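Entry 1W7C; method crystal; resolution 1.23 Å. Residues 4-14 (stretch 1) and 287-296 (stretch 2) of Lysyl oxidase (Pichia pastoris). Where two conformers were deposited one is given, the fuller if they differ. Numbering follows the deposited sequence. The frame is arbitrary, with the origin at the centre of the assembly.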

# COMPACT_ATOMS: atom_id res chain seq x y z
N GLU A 4 -36.22 2.12 14.60
CA GLU A 4 -35.56 2.15 13.29
C GLU A 4 -34.55 3.28 13.19
O GLU A 4 -34.76 4.38 13.69
CB GLU A 4 -36.62 2.29 12.18
CG GLU A 4 -37.63 1.15 12.14
N CYS A 5 -33.41 2.99 12.57
CA CYS A 5 -32.46 4.03 12.21
C CYS A 5 -33.16 5.04 11.30
O CYS A 5 -34.04 4.67 10.55
CB CYS A 5 -31.27 3.43 11.50
SG CYS A 5 -30.36 2.12 12.39
N VAL A 6 -32.75 6.29 11.39
CA VAL A 6 -33.40 7.37 10.66
C VAL A 6 -33.01 7.28 9.20
O VAL A 6 -31.86 7.44 8.86
CB VAL A 6 -32.95 8.75 11.19
CG1 VAL A 6 -33.57 9.89 10.36
CG2 VAL A 6 -33.30 8.90 12.67
N SER A 7 -33.97 7.03 8.32
CA SER A 7 -33.70 6.93 6.90
C SER A 7 -33.67 8.31 6.27
O SER A 7 -34.34 9.24 6.74
CB SER A 7 -34.74 6.04 6.20
OG SER A 7 -36.05 6.56 6.34
N ASN A 8 -32.86 8.44 5.24
CA ASN A 8 -32.81 9.62 4.40
C ASN A 8 -32.71 9.21 2.94
O ASN A 8 -32.06 8.20 2.59
CB ASN A 8 -31.60 10.49 4.76
CG ASN A 8 -31.68 11.03 6.19
OD1 ASN A 8 -32.51 11.86 6.50
ND2 ASN A 8 -30.74 10.61 7.04
N GLU A 9 -33.26 10.01 2.05
CA GLU A 9 -33.21 9.71 0.61
C GLU A 9 -31.91 10.12 -0.05
O GLU A 9 -31.18 10.97 0.47
CB GLU A 9 -34.41 10.41 -0.09
CG GLU A 9 -35.77 9.96 0.39
CD GLU A 9 -36.09 8.50 0.07
OE1 GLU A 9 -35.81 8.06 -1.07
OE2 GLU A 9 -36.63 7.80 0.95
N ASN A 10 -31.61 9.48 -1.17
CA ASN A 10 -30.45 9.87 -1.96
C ASN A 10 -30.64 11.29 -2.43
O ASN A 10 -31.76 11.69 -2.83
CB ASN A 10 -30.29 8.97 -3.18
CG ASN A 10 -30.12 7.52 -2.84
OD1 ASN A 10 -29.65 7.17 -1.76
ND2 ASN A 10 -30.44 6.65 -3.80
N VAL A 11 -29.58 12.06 -2.39
CA VAL A 11 -29.63 13.47 -2.74
C VAL A 11 -29.08 13.67 -4.13
O VAL A 11 -28.01 13.19 -4.45
CB VAL A 11 -28.83 14.32 -1.74
CG1 VAL A 11 -28.74 15.81 -2.15
CG2 VAL A 11 -29.40 14.15 -0.36
N GLU A 12 -29.81 14.46 -4.92
CA GLU A 12 -29.32 14.92 -6.22
C GLU A 12 -29.08 16.42 -6.17
O GLU A 12 -29.79 17.15 -5.44
CB GLU A 12 -30.35 14.57 -7.31
CG GLU A 12 -30.37 13.08 -7.62
CD GLU A 12 -31.50 12.69 -8.55
OE1 GLU A 12 -31.46 13.03 -9.75
OE2 GLU A 12 -32.46 12.06 -8.07
N ILE A 13 -28.10 16.87 -6.95
CA ILE A 13 -27.72 18.26 -7.03
C ILE A 13 -27.61 18.71 -8.46
O ILE A 13 -27.60 17.89 -9.38
CB ILE A 13 -26.41 18.50 -6.29
CG1 ILE A 13 -25.31 17.55 -6.83
CG2 ILE A 13 -26.65 18.34 -4.79
CD1 ILE A 13 -23.89 17.94 -6.58
N GLU A 14 -27.50 20.03 -8.65
CA GLU A 14 -27.22 20.59 -9.97
C GLU A 14 -25.74 20.96 -10.08
O GLU A 14 -25.20 21.65 -9.21
CB GLU A 14 -28.15 21.80 -10.23
CG GLU A 14 -29.60 21.45 -10.54
CD GLU A 14 -30.36 22.61 -11.14
OE1 GLU A 14 -30.71 23.54 -10.38
OE2 GLU A 14 -30.60 22.60 -12.37
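Stretch 2 287-296: EPEGRRWAYD

Two segments far apart in sequence can run side by side with few direct hydrogen bonds, provided side chains and water fill the gaps between their backbones. Residues 4-14 and 287-296 of this lysyl oxidase illustrate the principle. Their end-to-end directions differ by only 9°, so stretch 2 follows stretch 1 in parallel, from Pro-288 near Cys-5 (CA to CA 6.0 Å) to Asp-296 near Ile-13 (CA to CA 5.1 Å).

Stretch 2 opens with a type I turn from Glu-287 to Gly-290, closed by Gly-290 N to Glu-287 O at 3.1 Å, and becomes a strand at 294-296. Gly-290, at phi 86° and psi -174°, has a backbone that itself calls for glycine; a CB there would also clash with Asn-8 O at 2.7 Å. The m rotamer of Asn-8, with its CA-to-CB bond toward stretch 2, brings ND2 to Glu-289 O in a nearly straight hydrogen bond of 2.9 Å. With Glu-289 in m then t, a water links its OE2 to Val-6 N.

Arg-291 is extended through chi1 and chi2, both t, before chi3 turns to m. Asn-10 OD1 lies over one guanidinium face, 3.5 Å from Arg-291 NE, but at too poor an angle for a hydrogen bond. A water donates to Asn-10 OD1 and Asn-8 O and accepts from the backbone N of Arg-291, while another accepts from Arg-291 NH1, its O atom 2.8 Å from Val-11 O.

Farther along, Ile-13 N donates to Tyr-295 O at 2.9 Å. Tyr-295 adopts p, and its ring face receives Glu-12 CG, 4.3 Å from the centroid; Glu-12, m then t, thus uses its aliphatic portion here. Val-11, in t, places CG1 4.0 Å from Ala-294 CB, and Ile-13, in p, sets CG2 3.9 Å from Ala-294 CB, so the small alanine meets two branched neighbours.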

# COMPACT_ATOMS: atom_id res chain seq x y z
N GLU A 287 -25.38 1.73 5.35
CA GLU A 287 -25.52 3.16 5.53
C GLU A 287 -26.70 3.40 6.44
O GLU A 287 -27.84 3.50 5.97
CB GLU A 287 -25.73 3.84 4.17
CG GLU A 287 -24.42 3.96 3.42
CD GLU A 287 -24.51 4.51 2.02
OE1 GLU A 287 -25.62 4.60 1.45
OE2 GLU A 287 -23.45 4.78 1.44
N PRO A 288 -26.47 3.46 7.76
CA PRO A 288 -27.63 3.50 8.68
C PRO A 288 -28.54 4.70 8.49
O PRO A 288 -29.71 4.63 8.81
CB PRO A 288 -27.00 3.57 10.08
CG PRO A 288 -25.55 3.29 9.91
CD PRO A 288 -25.18 3.53 8.47
N GLU A 289 -27.97 5.80 7.99
CA GLU A 289 -28.73 7.04 7.79
C GLU A 289 -28.71 7.47 6.32
O GLU A 289 -28.96 8.63 6.01
CB GLU A 289 -28.22 8.14 8.71
CG GLU A 289 -28.53 7.86 10.17
CD GLU A 289 -28.27 9.03 11.10
OE1 GLU A 289 -27.57 9.99 10.74
OE2 GLU A 289 -28.76 8.98 12.21
N GLY A 290 -28.49 6.52 5.42
CA GLY A 290 -28.54 6.80 4.01
C GLY A 290 -27.24 7.32 3.45
O GLY A 290 -26.18 7.39 4.11
N ARG A 291 -27.30 7.69 2.18
CA ARG A 291 -26.15 7.99 1.34
C ARG A 291 -25.66 9.41 1.59
O ARG A 291 -26.45 10.34 1.76
CB ARG A 291 -26.60 7.83 -0.08
CG ARG A 291 -25.52 8.09 -1.11
CD ARG A 291 -26.05 8.11 -2.51
NE ARG A 291 -26.43 6.79 -2.98
CZ ARG A 291 -26.94 6.56 -4.19
NH1 ARG A 291 -27.20 7.58 -4.99
NH2 ARG A 291 -27.22 5.32 -4.60
N ARG A 292 -24.34 9.56 1.59
CA ARG A 292 -23.69 10.84 1.96
C ARG A 292 -22.92 11.57 0.85
O ARG A 292 -22.23 12.55 1.12
CB ARG A 292 -22.78 10.64 3.19
CG ARG A 292 -23.46 9.89 4.33
CD ARG A 292 -22.85 10.02 5.67
NE ARG A 292 -21.38 9.95 5.58
CZ ARG A 292 -20.54 10.74 6.25
NH1 ARG A 292 -20.98 11.55 7.21
NH2 ARG A 292 -19.24 10.68 5.94
N TRP A 293 -23.05 11.06 -0.38
CA TRP A 293 -22.57 11.71 -1.59
C TRP A 293 -23.80 12.03 -2.45
O TRP A 293 -24.83 11.41 -2.35
CB TRP A 293 -21.55 10.83 -2.35
CG TRP A 293 -22.02 9.44 -2.69
CD1 TRP A 293 -21.88 8.33 -1.92
CD2 TRP A 293 -22.65 9.01 -3.91
NE1 TRP A 293 -22.43 7.24 -2.55
CE2 TRP A 293 -22.92 7.62 -3.77
CE3 TRP A 293 -23.07 9.65 -5.08
CZ2 TRP A 293 -23.53 6.88 -4.77
CZ3 TRP A 293 -23.67 8.91 -6.07
CH2 TRP A 293 -23.91 7.54 -5.90
N ALA A 294 -23.66 13.06 -3.26
CA ALA A 294 -24.72 13.57 -4.14
C ALA A 294 -24.24 13.61 -5.57
O ALA A 294 -23.04 13.54 -5.85
CB ALA A 294 -25.18 14.95 -3.69
N TYR A 295 -25.16 13.75 -6.51
CA TYR A 295 -24.79 13.77 -7.93
C TYR A 295 -25.85 14.44 -8.76
O TYR A 295 -27.02 14.57 -8.34
CB TYR A 295 -24.53 12.36 -8.47
CG TYR A 295 -25.78 11.52 -8.60
CD1 TYR A 295 -26.36 11.28 -9.84
CD2 TYR A 295 -26.37 10.99 -7.48
CE1 TYR A 295 -27.51 10.53 -9.95
CE2 TYR A 295 -27.58 10.25 -7.56
CZ TYR A 295 -28.13 10.03 -8.80
OH TYR A 295 -29.27 9.27 -8.92
N ASP A 296 -25.39 14.90 -9.92
CA ASP A 296 -26.25 15.41 -10.99
C ASP A 296 -26.28 14.33 -12.06
O ASP A 296 -25.25 14.04 -12.67
CB ASP A 296 -25.63 16.71 -11.54
CG ASP A 296 -26.47 17.34 -12.61
OD1 ASP A 296 -27.12 16.60 -13.37
OD2 ASP A 296 -26.47 18.58 -12.79
O HOH W 1 -30.03 6.67 13.00
O HOH W 2 -29.89 7.61 0.99
O HOH W 3 -29.56 11.95 9.65
O HOH W 4 -30.66 8.08 -6.48
O HOH W 5 -27.24 11.26 -0.88
O HOH W 6 -26.99 10.59 -4.24